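Local structure of leucine rich repeat and phosphatase domain containing protein (Entamoeba histolytica, 3EMU) at residues A[20-23]-A[24-28]. The protein probably hydrolyses phosphate esters of phosphorylated proteins, as a member of the dual-specificity phosphatase family. Numbering follows the deposited sequence.
Sequences GSFL and NAHNV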
loop_
_atom_site.group_PDB
_atom_site.type_symbol
_atom_site.label_atom_id
_atom_site.label_comp_id
_atom_site.label_asym_id
_atom_site.label_seq_id
_atom_site.Cartn_x
_atom_site.Cartn_y
_atom_site.Cartn_z
ATOM N N GLY A 20 -1.910 2.282 6.915
ATOM C CA GLY A 20 -2.183 1.978 8.324
ATOM C C GLY A 20 -1.981 0.525 8.793
ATOM O O GLY A 20 -1.447 -0.332 8.061
ATOM N N SER A 21 -2.437 0.255 10.017
ATOM C CA SER A 21 -2.329 -1.057 10.652
ATOM C C SER A 21 -3.736 -1.551 11.018
ATOM O O SER A 21 -4.689 -0.751 11.064
ATOM C CB SER A 21 -1.496 -0.936 11.930
ATOM O OG SER A 21 -2.136 -0.050 12.845
ATOM N N PHE A 22 -3.866 -2.854 11.284
ATOM C CA PHE A 22 -5.078 -3.379 11.929
ATOM C C PHE A 22 -5.582 -2.488 13.070
ATOM O O PHE A 22 -6.781 -2.185 13.150
ATOM C CB PHE A 22 -4.840 -4.793 12.485
ATOM C CG PHE A 22 -6.061 -5.368 13.192
ATOM C CD1 PHE A 22 -7.093 -5.961 12.455
ATOM C CD2 PHE A 22 -6.192 -5.287 14.595
ATOM C CE1 PHE A 22 -8.209 -6.469 13.103
ATOM C CE2 PHE A 22 -7.308 -5.789 15.241
ATOM C CZ PHE A 22 -8.310 -6.379 14.516
ATOM N N LEU A 23 -4.663 -2.080 13.943
ATOM C CA LEU A 23 -4.973 -1.140 14.996
ATOM C C LEU A 23 -5.672 0.153 14.524
ATOM O O LEU A 23 -6.851 0.382 14.859
ATOM C CB LEU A 23 -3.727 -0.827 15.866
ATOM C CG LEU A 23 -3.814 0.393 16.831
ATOM C CD1 LEU A 23 -5.059 0.290 17.660
ATOM C CD2 LEU A 23 -2.598 0.624 17.755
ATOM N N ASN A 24 -4.974 1.030 13.809
ATOM C CA ASN A 24 -5.599 2.297 13.444
ATOM C C ASN A 24 -6.673 2.182 12.357
ATOM O O ASN A 24 -7.407 3.122 12.138
ATOM C CB ASN A 24 -4.579 3.413 13.150
ATOM C CG ASN A 24 -3.531 2.994 12.106
ATOM O OD1 ASN A 24 -3.861 2.384 11.085
ATOM N ND2 ASN A 24 -2.286 3.252 12.402
ATOM N N ALA A 25 -6.835 1.012 11.738
ATOM C CA ALA A 25 -8.019 0.827 10.888
ATOM C C ALA A 25 -9.319 1.046 11.685
ATOM O O ALA A 25 -10.432 1.114 11.126
ATOM C CB ALA A 25 -8.015 -0.542 10.272
ATOM N N HIS A 26 -9.191 1.136 13.006
ATOM C CA HIS A 26 -10.373 1.183 13.863
ATOM C C HIS A 26 -10.693 2.620 14.173
ATOM O O HIS A 26 -11.692 2.925 14.819
ATOM C CB HIS A 26 -10.153 0.343 15.157
ATOM C CG HIS A 26 -10.216 -1.139 14.926
ATOM N ND1 HIS A 26 -9.108 -1.885 14.594
ATOM C CD2 HIS A 26 -11.261 -2.003 14.946
ATOM C CE1 HIS A 26 -9.463 -3.156 14.446
ATOM N NE2 HIS A 26 -10.768 -3.250 14.643
ATOM N N ASN A 27 -9.821 3.514 13.728
ATOM C CA ASN A 27 -10.065 4.926 13.855
ATOM C C ASN A 27 -11.181 5.375 12.884
ATOM O O ASN A 27 -10.922 5.964 11.830
ATOM C CB ASN A 27 -8.759 5.700 13.682
ATOM C CG ASN A 27 -8.896 7.137 14.092
ATOM O OD1 ASN A 27 -10.011 7.655 14.161
ATOM N ND2 ASN A 27 -7.788 7.793 14.375
ATOM N N VAL A 28 -12.433 5.102 13.269
ATOM C CA VAL A 28 -13.593 5.290 12.413
ATOM C C VAL A 28 -13.888 6.737 12.053
ATOM O O VAL A 28 -14.430 7.016 10.979
ATOM C CB VAL A 28 -14.856 4.633 13.011
ATOM C CG1 VAL A 28 -14.757 3.134 12.868
ATOM C CG2 VAL A 28 -15.010 5.027 14.494
#
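N24 and S21 hold each other where strand 17-21 ends and the chain turns into the short 3-10 segment 24-26. The amide oxygen of N24 takes the backbone N-H of S21, OD1 to N 2.8 Å, in a nearly straight bond whose donor is tilted from the carbonyl plane. In return S21 OG accepts the backbone N-H of N24, OG to N 3.2 Å; a short hydroxyl suits this place. N24 turns its amide back (chi1 53°) to the last residue of the strand, and its ND2 reaches beyond the turn to the carbonyl of T7. Backbone closes the same turn, A25 N binding S21 O at 2.9 Å. At G20, CA lies 3.3 Å from N24 OD1, and a glycine leaves room there for the amide.

On the exposed outer side, H26 sets an edge of its imidazole against the face of F22, planes 72° apart; H26 CE1 lies offset toward the phenyl rim, 3.4 Å from F22 CZ. H26 donates its ND1-H to L23 O at 3.2 Å, from above that carbonyl's plane, and more weakly to F22 O. This shared N-H and the edge-to-face contact probably restrict the ring's rotation. The reciprocal S21–N24 pair satisfies the backbone N-H groups of two buried residues as the phosphatase domain's chain leaves its mixed sheet for helix 28-33, N-capped by N27.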